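PDB 7EEH: TqaL from Neurospora crassa, which belongs to the 2OG-Fe dioxygenase family of the cupin clan and binds an iron ion in a double-stranded beta-helix fold. Local coordinates for residues Y28-R32 with L245-N251; M41-L45 with A132-F136; E119-Q125 with H298-M303; T276-V280 with I292-R296. The protein carries 1 engineered substitution. All blocks are in the same frame, centred on the assembly; numbering follows the deposited sequence.

Contact 1 (Y28-R32 with L245-N251); sequences YITNR and LLVDTEN
The last turn of helix 12-31 packs against the end of strand 243-247 and the turn after it; Arg32 and Val247 lie closest, with CA atoms 5.5 Å apart. The strand belongs to the main antiparallel sheet of the double-stranded beta-helix, the Leu246 side chain about 7 Å from the Fe (III) ion. Tyr28 (chi1 t) points at the strand: Leu245 CD2 sits over its ring face, 3.9 Å from the centroid, in a CH-pi contact, and Tyr28 CZ lies 3.5 Å from Val247 CG2, while the hydroxyl is hydrogen-bonded to His190. Arg32 leaves the helix with positive phi (68°), and its O accepts from Val247 N (3.0 Å) and Asn251 ND2 (3.2 Å). With chi1 to chi3 all m, the Arg32 guanidinium curls back, Arg32 NH1 giving a hydrogen bond to Ile29 O (2.8 Å) and Arg32 NE a salt bridge to Glu250 OE1 (2.7 Å). Charge pairing and a doubly used carbonyl thus tie the helix end to the turn following Val247.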
# COMPACT_ATOMS: atom_id res chain seq x y z
N TYR B 28 10.31 -16.17 5.94
CA TYR B 28 10.65 -17.12 7.00
C TYR B 28 10.68 -18.55 6.48
O TYR B 28 11.59 -19.32 6.80
CB TYR B 28 9.63 -16.98 8.12
CG TYR B 28 9.91 -17.73 9.41
CD1 TYR B 28 11.10 -17.54 10.11
CD2 TYR B 28 8.95 -18.57 9.95
CE1 TYR B 28 11.32 -18.20 11.32
CE2 TYR B 28 9.17 -19.23 11.15
CZ TYR B 28 10.35 -19.05 11.82
OH TYR B 28 10.54 -19.70 13.03
N ILE B 29 9.67 -18.94 5.69
CA ILE B 29 9.67 -20.28 5.09
C ILE B 29 10.92 -20.49 4.26
O ILE B 29 11.57 -21.53 4.33
CB ILE B 29 8.40 -20.49 4.26
CG1 ILE B 29 7.18 -20.58 5.17
CG2 ILE B 29 8.51 -21.78 3.40
CD1 ILE B 29 5.87 -20.36 4.46
N THR B 30 11.31 -19.47 3.49
CA THR B 30 12.47 -19.60 2.60
C THR B 30 13.77 -19.63 3.38
O THR B 30 14.63 -20.48 3.14
CB THR B 30 12.48 -18.45 1.59
OG1 THR B 30 11.36 -18.60 0.73
CG2 THR B 30 13.75 -18.50 0.75
N ASN B 31 13.93 -18.73 4.35
CA ASN B 31 15.22 -18.55 4.99
C ASN B 31 15.34 -19.24 6.34
O ASN B 31 16.46 -19.36 6.85
CB ASN B 31 15.51 -17.06 5.17
CG ASN B 31 15.68 -16.35 3.85
OD1 ASN B 31 16.17 -16.94 2.88
ND2 ASN B 31 15.28 -15.09 3.80
N ARG B 32 14.24 -19.69 6.95
CA ARG B 32 14.18 -20.35 8.25
C ARG B 32 14.53 -19.43 9.41
O ARG B 32 14.68 -19.90 10.56
CB ARG B 32 15.07 -21.61 8.29
CG ARG B 32 15.04 -22.43 6.99
CD ARG B 32 13.63 -22.71 6.51
NE ARG B 32 12.98 -23.73 7.31
CZ ARG B 32 11.71 -24.08 7.19
NH1 ARG B 32 10.92 -23.49 6.29
NH2 ARG B 32 11.22 -25.02 7.97
N LEU B 245 13.15 -13.92 14.68
CA LEU B 245 12.38 -15.16 14.76
C LEU B 245 13.16 -16.25 14.02
O LEU B 245 13.64 -16.02 12.91
CB LEU B 245 10.99 -14.97 14.14
CG LEU B 245 10.06 -16.17 13.99
CD1 LEU B 245 9.59 -16.63 15.36
CD2 LEU B 245 8.86 -15.76 13.15
N LEU B 246 13.28 -17.43 14.62
CA LEU B 246 14.09 -18.49 14.02
C LEU B 246 13.44 -19.85 14.24
O LEU B 246 12.79 -20.09 15.26
CB LEU B 246 15.53 -18.51 14.57
CG LEU B 246 15.79 -18.70 16.06
CD1 LEU B 246 15.84 -20.17 16.47
CD2 LEU B 246 17.10 -18.02 16.43
N VAL B 247 13.63 -20.75 13.27
CA VAL B 247 13.18 -22.13 13.39
C VAL B 247 14.21 -22.86 14.25
O VAL B 247 15.35 -23.04 13.83
CB VAL B 247 13.02 -22.80 12.02
CG1 VAL B 247 12.65 -24.30 12.17
CG2 VAL B 247 11.98 -22.05 11.20
N ASP B 248 13.81 -23.25 15.46
CA ASP B 248 14.79 -23.67 16.46
C ASP B 248 15.35 -25.06 16.19
O ASP B 248 16.42 -25.40 16.70
CB ASP B 248 14.15 -23.63 17.85
CG ASP B 248 15.13 -23.97 18.97
OD1 ASP B 248 16.19 -23.30 19.07
OD2 ASP B 248 14.85 -24.90 19.75
N THR B 249 14.64 -25.86 15.39
CA THR B 249 15.06 -27.21 15.04
C THR B 249 15.99 -27.25 13.84
O THR B 249 16.58 -28.30 13.57
CB THR B 249 13.83 -28.07 14.74
OG1 THR B 249 12.97 -27.36 13.85
CG2 THR B 249 13.06 -28.37 16.02
N GLU B 250 16.15 -26.16 13.11
CA GLU B 250 16.95 -26.18 11.89
C GLU B 250 18.11 -25.20 11.93
O GLU B 250 18.87 -25.13 10.96
CB GLU B 250 16.07 -25.90 10.67
CG GLU B 250 14.93 -26.88 10.55
CD GLU B 250 13.89 -26.45 9.55
OE1 GLU B 250 14.24 -25.66 8.65
OE2 GLU B 250 12.73 -26.89 9.69
N ASN B 251 18.26 -24.45 13.03
CA ASN B 251 19.35 -23.52 13.27
C ASN B 251 19.89 -23.77 14.66
O ASN B 251 19.17 -24.26 15.53
CB ASN B 251 18.93 -22.05 13.24
CG ASN B 251 18.29 -21.64 11.95
OD1 ASN B 251 18.99 -21.28 11.01
ND2 ASN B 251 16.96 -21.66 11.91
O HOH W 1 18.06 -18.92 9.04

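Contact 2 (M41-L45 with A132-F136); sequences MVPLL and ALLVF
Two helical segments, 41-45 of helix 38-48 and 132-136 of helix 128-141, cross almost at right angles (signed angle 95°), their axes 10.5 Å apart at closest approach. Leu45 and Ala132 mark the nearest backbone approach, CA to CA 5.4 Å. The first helix is kinked at Pro43, whose nitrogen has no bond to the preceding turn, yet Leu45 N still reaches Met41 O at 2.9 Å. Met41, present as selenomethionine, takes chi1 m and chi2 m. Phe136, with chi1 t and chi2 88°, offers one ring face to it: Met41 SE stands 4.1 Å from the ring centroid of Phe136 and 29° off the normal, a Met-aromatic contact, while Met41 CE lies 3.9 Å from the same centroid, only 8° off the normal, in a CH-pi contact. Met41 CE also meets Leu133 CD2 at 4.1 Å. Leu44 and Leu45 share the m,t rotamer. Leu44 CD1 approaches Phe136 CE1 at 4.1 Å; Leu45 sends CD2 to Ala132 CB (3.7 Å) and CD1 to Leu133 CG (3.9 Å). Leu44 and Phe136 also touch Ile21 of helix 12-31, and Leu133 rests on Leu272 and Phe274 of strand 267-277. No hydrogen bond joins the segments: this is apolar helix-helix packing within the helical layer covering the main antiparallel sheet of the double-stranded beta-helix.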
# COMPACT_ATOMS: atom_id res chain seq x y z
N MSE B 41 8.36 -3.12 12.67
CA MSE B 41 7.39 -3.76 13.56
C MSE B 41 6.29 -2.80 14.01
O MSE B 41 5.14 -3.21 14.12
CB MSE B 41 8.06 -4.38 14.79
CG MSE B 41 9.00 -5.51 14.42
SE MSE B 41 8.00 -7.11 13.95
CE MSE B 41 6.42 -6.89 15.04
N VAL B 42 6.63 -1.52 14.28
CA VAL B 42 5.64 -0.61 14.87
C VAL B 42 4.36 -0.53 14.05
O VAL B 42 3.28 -0.74 14.61
CB VAL B 42 6.27 0.77 15.13
CG1 VAL B 42 5.17 1.79 15.36
CG2 VAL B 42 7.16 0.72 16.34
N PRO B 43 4.40 -0.26 12.73
CA PRO B 43 3.13 -0.20 11.99
C PRO B 43 2.40 -1.54 11.92
O PRO B 43 1.17 -1.55 11.88
CB PRO B 43 3.54 0.30 10.60
CG PRO B 43 4.97 -0.01 10.50
CD PRO B 43 5.54 0.07 11.86
N LEU B 44 3.12 -2.67 11.95
CA LEU B 44 2.44 -3.96 12.00
C LEU B 44 1.67 -4.12 13.31
O LEU B 44 0.51 -4.55 13.30
CB LEU B 44 3.46 -5.09 11.82
CG LEU B 44 4.23 -5.05 10.50
CD1 LEU B 44 5.17 -6.21 10.35
CD2 LEU B 44 3.26 -5.02 9.34
N LEU B 45 2.31 -3.80 14.44
CA LEU B 45 1.63 -3.96 15.72
C LEU B 45 0.46 -3.00 15.85
O LEU B 45 -0.61 -3.37 16.35
CB LEU B 45 2.61 -3.77 16.88
CG LEU B 45 3.76 -4.79 16.98
CD1 LEU B 45 4.46 -4.69 18.34
CD2 LEU B 45 3.26 -6.19 16.75
N ALA B 132 -0.27 -7.89 20.57
CA ALA B 132 -0.01 -7.87 19.13
C ALA B 132 1.22 -8.69 18.78
O ALA B 132 1.26 -9.36 17.75
CB ALA B 132 0.14 -6.44 18.64
N LEU B 133 2.23 -8.68 19.66
CA LEU B 133 3.42 -9.51 19.42
C LEU B 133 3.07 -10.99 19.39
O LEU B 133 3.59 -11.73 18.55
CB LEU B 133 4.50 -9.23 20.47
CG LEU B 133 5.42 -8.04 20.19
CD1 LEU B 133 6.29 -7.72 21.41
CD2 LEU B 133 6.30 -8.29 18.94
N LEU B 134 2.21 -11.44 20.31
CA LEU B 134 1.78 -12.84 20.29
C LEU B 134 1.02 -13.17 19.01
O LEU B 134 1.25 -14.21 18.39
CB LEU B 134 0.91 -13.14 21.51
CG LEU B 134 1.59 -13.37 22.86
CD1 LEU B 134 0.53 -13.44 23.94
CD2 LEU B 134 2.43 -14.65 22.85
N VAL B 135 0.08 -12.30 18.63
CA VAL B 135 -0.68 -12.54 17.40
C VAL B 135 0.27 -12.60 16.21
O VAL B 135 0.18 -13.50 15.37
CB VAL B 135 -1.76 -11.46 17.24
CG1 VAL B 135 -2.51 -11.64 15.96
CG2 VAL B 135 -2.75 -11.52 18.40
N PHE B 136 1.20 -11.64 16.13
CA PHE B 136 2.19 -11.62 15.06
C PHE B 136 2.89 -12.97 14.93
O PHE B 136 2.97 -13.53 13.83
CB PHE B 136 3.22 -10.51 15.35
CG PHE B 136 4.44 -10.51 14.44
CD1 PHE B 136 4.43 -9.82 13.23
CD2 PHE B 136 5.63 -11.11 14.84
CE1 PHE B 136 5.57 -9.75 12.43
CE2 PHE B 136 6.77 -11.05 14.05
CZ PHE B 136 6.73 -10.36 12.84

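Contact 3 (E119-Q125 with H298-M303); sequences EVQDELQ and HEELPM
Leu301 (chi1 m, chi2 t) pushes its isobutyl group against the start of helix 122-125: CD1 lies 3.6 Å from Val120 O and 3.9 Å from Gln121 NE2, while CD2 comes within 4.0 Å of Asp122 OD1. The nearest CA pairs are Asp122 with Leu301 (6.9 Å) and Gln125 with Met303 (7.3 Å). Segment 119-125 enters extended through Glu119 and Val120 and turns helical after Gln121, the N-cap residue, whose carbonyl oxygen accepts from Leu124 N and Gln125 N, both at 3.0 Å. Segment 298-303 is a loop leading toward strand 304-306. Glu119 OE2 accepts from His298 NE2 at 2.8 Å, a His-carboxylate hydrogen bond in the plane of the imidazole. The contact lies beside the edge of the main sheet of the double-stranded beta-helix and fastens this loop to the short helix; Arg92 of strand 89-92 bonds to the backbones of His298 and Met303 and to Gln125 OE1. Gln125, with chi1 p and chi2 t, extends its amide so that NE2 donates both to Leu301 O (2.8 Å) and to Asp122 OD1 (2.9 Å). Water 2 donates to Asp122 OD1 (2.6 Å) and Pro302 O (2.9 Å). Selenomethionine Met303 places CE 2.9 Å from Gln125 O, a tight approach, and its side chain continues onto Phe130 and Leu134 of helix 128-141.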
# COMPACT_ATOMS: atom_id res chain seq x y z
N GLU B 119 5.76 -14.51 38.29
CA GLU B 119 4.80 -14.70 37.21
C GLU B 119 4.62 -13.41 36.42
O GLU B 119 4.56 -12.32 36.99
CB GLU B 119 3.45 -15.13 37.77
CG GLU B 119 3.40 -16.53 38.30
CD GLU B 119 1.97 -16.98 38.55
OE1 GLU B 119 1.36 -16.53 39.54
OE2 GLU B 119 1.44 -17.74 37.72
N VAL B 120 4.53 -13.54 35.09
CA VAL B 120 4.15 -12.41 34.25
C VAL B 120 2.80 -11.87 34.71
O VAL B 120 1.86 -12.64 34.96
CB VAL B 120 4.11 -12.85 32.78
CG1 VAL B 120 3.15 -11.98 31.98
CG2 VAL B 120 5.50 -12.84 32.17
N GLN B 121 2.69 -10.54 34.81
CA GLN B 121 1.52 -9.89 35.40
C GLN B 121 0.64 -9.24 34.34
O GLN B 121 0.99 -9.16 33.16
CB GLN B 121 1.95 -8.86 36.45
CG GLN B 121 2.70 -9.47 37.63
CD GLN B 121 1.81 -10.41 38.44
OE1 GLN B 121 0.73 -10.02 38.87
NE2 GLN B 121 2.25 -11.66 38.61
N ASP B 122 -0.53 -8.76 34.78
CA ASP B 122 -1.42 -8.08 33.85
C ASP B 122 -0.75 -6.88 33.20
O ASP B 122 -1.07 -6.53 32.05
CB ASP B 122 -2.71 -7.66 34.57
CG ASP B 122 -3.73 -8.79 34.65
OD1 ASP B 122 -3.55 -9.82 33.95
OD2 ASP B 122 -4.71 -8.65 35.42
N GLU B 123 0.20 -6.24 33.91
CA GLU B 123 0.94 -5.11 33.34
C GLU B 123 1.48 -5.44 31.95
O GLU B 123 1.41 -4.62 31.04
CB GLU B 123 2.09 -4.70 34.25
CG GLU B 123 2.73 -3.38 33.83
CD GLU B 123 4.01 -3.04 34.57
OE1 GLU B 123 4.35 -3.74 35.55
OE2 GLU B 123 4.68 -2.07 34.16
N LEU B 124 2.02 -6.65 31.78
CA LEU B 124 2.55 -7.06 30.48
C LEU B 124 1.46 -7.71 29.63
O LEU B 124 1.20 -7.26 28.51
CB LEU B 124 3.73 -8.03 30.64
CG LEU B 124 4.36 -8.52 29.32
CD1 LEU B 124 4.83 -7.35 28.47
CD2 LEU B 124 5.49 -9.47 29.57
N GLN B 125 0.81 -8.76 30.16
CA GLN B 125 -0.04 -9.59 29.31
C GLN B 125 -1.33 -8.90 28.87
O GLN B 125 -1.95 -9.35 27.92
CB GLN B 125 -0.34 -10.92 30.00
CG GLN B 125 -1.31 -10.84 31.18
CD GLN B 125 -1.85 -12.21 31.57
OE1 GLN B 125 -1.45 -13.22 30.99
NE2 GLN B 125 -2.72 -12.25 32.56
N HIS B 298 -5.14 -19.97 33.23
CA HIS B 298 -4.75 -19.39 34.51
C HIS B 298 -5.98 -18.88 35.23
O HIS B 298 -6.79 -18.15 34.65
CB HIS B 298 -3.74 -18.26 34.30
CG HIS B 298 -2.88 -17.98 35.49
ND1 HIS B 298 -3.38 -17.53 36.68
CD2 HIS B 298 -1.53 -18.06 35.65
CE1 HIS B 298 -2.39 -17.36 37.54
NE2 HIS B 298 -1.26 -17.67 36.94
N GLU B 299 -6.14 -19.28 36.49
CA GLU B 299 -7.36 -18.94 37.21
C GLU B 299 -7.33 -17.51 37.72
O GLU B 299 -8.36 -16.83 37.73
CB GLU B 299 -7.57 -19.92 38.37
CG GLU B 299 -8.22 -21.23 37.96
CD GLU B 299 -9.62 -21.39 38.52
OE1 GLU B 299 -9.95 -20.67 39.48
OE2 GLU B 299 -10.38 -22.24 38.00
N GLU B 300 -6.17 -17.02 38.15
CA GLU B 300 -6.12 -15.69 38.75
C GLU B 300 -5.59 -14.62 37.81
O GLU B 300 -5.88 -13.44 38.02
CB GLU B 300 -5.29 -15.73 40.04
CG GLU B 300 -5.25 -14.41 40.79
CD GLU B 300 -3.85 -14.03 41.26
OE1 GLU B 300 -3.35 -14.65 42.23
OE2 GLU B 300 -3.25 -13.10 40.67
N LEU B 301 -4.85 -14.98 36.76
CA LEU B 301 -4.35 -14.02 35.77
C LEU B 301 -4.86 -14.39 34.38
O LEU B 301 -4.07 -14.56 33.44
CB LEU B 301 -2.83 -13.96 35.80
CG LEU B 301 -2.18 -13.40 37.07
CD1 LEU B 301 -0.70 -13.79 37.15
CD2 LEU B 301 -2.35 -11.90 37.11
N PRO B 302 -6.17 -14.51 34.20
CA PRO B 302 -6.69 -14.99 32.93
C PRO B 302 -6.41 -13.99 31.82
O PRO B 302 -6.25 -12.80 32.05
CB PRO B 302 -8.20 -15.12 33.19
CG PRO B 302 -8.45 -14.02 34.17
CD PRO B 302 -7.26 -14.02 35.08
N MSE B 303 -6.33 -14.52 30.60
CA MSE B 303 -6.07 -13.70 29.42
C MSE B 303 -6.37 -14.53 28.18
O MSE B 303 -5.95 -15.68 28.07
CB MSE B 303 -4.63 -13.20 29.43
CG MSE B 303 -4.32 -12.17 28.37
SE MSE B 303 -3.57 -12.98 26.75
CE MSE B 303 -2.04 -12.01 26.73
O HOH W 2 -5.74 -11.15 34.32

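Contact 4 (T276-V280 with I292-R296); sequences TRRPV and IDSFR
Strand 267-277 ends at Arg277, and Arg278, Pro279 and Val280 continue in extended conformation (phi near -66°, psi 156°, 160° and 141°) with no backbone hydrogen bonds to segment 292-296, itself irregular but largely extended. The two flank a connection of which residues 284-290 are not modelled, beyond the C-terminal end of an inner strand of the main sheet of the double-stranded beta-helix, with CA atoms nearest at Val280 and Ile292 (5.6 Å) and at Pro279 and Asp293 (6.1 Å). Asp293 (chi1 m) is the hub. Arg277, chi1 p with chi2 and chi3 t, bends its guanidinium round through a chi4 of 73° to form a two-pronged salt bridge, NH1 to OD2 and NH2 to OD1 of Asp293, each 2.9 Å. Arg277 NH1 donates as well to the carbonyl of the next residue, Arg278 O, at 3.1 Å. Asp293 OD2 accepts a further hydrogen bond from Val280 N (2.8 Å), so one carboxylate binds both a side chain and a main-chain amide of the other segment. Alongside, Pro279 CB meets Phe295 CZ at 3.8 Å, at the edge of the ring, which also leans on Val160 of strand 158-170. Ser294 OG accepts from Arg296 N at 3.3 Å, an ST turn. Water 3 links the backbones, accepting from Asp293 N at 2.8 Å and donating to Val280 O at 3.0 Å.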
# COMPACT_ATOMS: atom_id res chain seq x y z
N THR B 276 8.30 -21.27 21.62
CA THR B 276 7.05 -21.90 21.19
C THR B 276 7.29 -23.29 20.63
O THR B 276 8.12 -23.47 19.72
CB THR B 276 6.33 -21.01 20.16
OG1 THR B 276 5.98 -19.77 20.78
CG2 THR B 276 5.05 -21.70 19.67
N ARG B 277 6.54 -24.28 21.13
CA ARG B 277 6.69 -25.66 20.67
C ARG B 277 5.36 -26.39 20.73
O ARG B 277 4.42 -25.97 21.41
CB ARG B 277 7.73 -26.42 21.49
CG ARG B 277 7.38 -26.52 23.00
CD ARG B 277 8.23 -27.59 23.68
NE ARG B 277 8.07 -27.60 25.14
CZ ARG B 277 6.99 -28.05 25.78
NH1 ARG B 277 5.95 -28.53 25.10
NH2 ARG B 277 6.93 -28.02 27.10
N ARG B 278 5.27 -27.50 19.98
CA ARG B 278 4.17 -28.43 20.14
C ARG B 278 4.26 -29.10 21.51
O ARG B 278 5.34 -29.17 22.10
CB ARG B 278 4.18 -29.48 19.02
CG ARG B 278 3.97 -28.91 17.60
CD ARG B 278 2.60 -28.30 17.45
NE ARG B 278 2.05 -28.32 16.09
CZ ARG B 278 0.90 -27.73 15.76
NH1 ARG B 278 0.20 -27.07 16.68
NH2 ARG B 278 0.45 -27.77 14.51
N PRO B 279 3.14 -29.59 22.05
CA PRO B 279 3.17 -30.21 23.39
C PRO B 279 3.97 -31.50 23.39
O PRO B 279 4.19 -32.14 22.36
CB PRO B 279 1.70 -30.47 23.71
CG PRO B 279 1.02 -30.50 22.39
CD PRO B 279 1.78 -29.57 21.48
N VAL B 280 4.39 -31.90 24.59
CA VAL B 280 5.09 -33.16 24.75
C VAL B 280 4.15 -34.32 24.45
O VAL B 280 2.96 -34.30 24.81
CB VAL B 280 5.68 -33.27 26.17
CG1 VAL B 280 6.37 -34.61 26.38
CG2 VAL B 280 6.66 -32.13 26.42
N ILE B 292 3.71 -34.28 30.94
CA ILE B 292 2.89 -33.66 29.92
C ILE B 292 2.65 -32.19 30.26
O ILE B 292 2.77 -31.75 31.41
CB ILE B 292 1.55 -34.41 29.73
CG1 ILE B 292 0.74 -34.51 31.02
CG2 ILE B 292 1.81 -35.81 29.17
CD1 ILE B 292 -0.06 -33.25 31.42
N ASP B 293 2.30 -31.42 29.23
CA ASP B 293 1.96 -30.02 29.39
C ASP B 293 0.53 -29.88 29.87
O ASP B 293 -0.38 -30.53 29.34
CB ASP B 293 2.14 -29.29 28.06
CG ASP B 293 3.55 -29.32 27.58
OD1 ASP B 293 4.41 -28.77 28.29
OD2 ASP B 293 3.80 -29.92 26.51
N SER B 294 0.32 -29.03 30.86
CA SER B 294 -1.03 -28.71 31.30
C SER B 294 -1.56 -27.57 30.44
O SER B 294 -0.86 -26.58 30.22
CB SER B 294 -1.05 -28.32 32.77
OG SER B 294 -2.10 -27.41 33.03
N PHE B 295 -2.80 -27.69 29.98
CA PHE B 295 -3.45 -26.63 29.23
C PHE B 295 -4.57 -25.96 30.02
O PHE B 295 -5.40 -25.25 29.44
CB PHE B 295 -3.95 -27.15 27.89
CG PHE B 295 -2.84 -27.42 26.90
CD1 PHE B 295 -2.25 -26.38 26.20
CD2 PHE B 295 -2.37 -28.71 26.71
CE1 PHE B 295 -1.22 -26.62 25.31
CE2 PHE B 295 -1.34 -28.96 25.82
CZ PHE B 295 -0.76 -27.92 25.11
N ARG B 296 -4.59 -26.15 31.33
CA ARG B 296 -5.53 -25.43 32.17
C ARG B 296 -5.26 -23.93 32.08
O ARG B 296 -4.11 -23.50 32.24
CB ARG B 296 -5.44 -25.91 33.61
CG ARG B 296 -5.73 -27.40 33.75
CD ARG B 296 -5.77 -27.86 35.20
NE ARG B 296 -6.65 -27.03 36.01
CZ ARG B 296 -7.98 -27.10 36.00
NH1 ARG B 296 -8.60 -27.98 35.21
NH2 ARG B 296 -8.69 -26.30 36.78
O HOH W 3 1.53 -32.40 26.70

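Contacts 1 and 4 both reach the main antiparallel sheet, through strands 243-247 and 267-277, yet their centres lie 21 Å apart. Along the chain contact 1 closes before contact 4 opens, and contact 2 falls between the two segments of contact 1. Contact 3 alternates with contacts 1 and 2 and encloses contact 4, whose segment 292-296 almost adjoins 298-303. Contacts 2 and 3 touch where Leu134 CD1 meets Met303 CE (4.1 Å), whereas contacts 1 and 3, 30 Å apart, occupy opposite sides of the chain's centre. Contact 1 adjoins the iron site of His184, Asp186 and His253; contact 2 joins two helices over the sheet; contacts 3 and 4 hold the loop between strands 267-277 and 304-306.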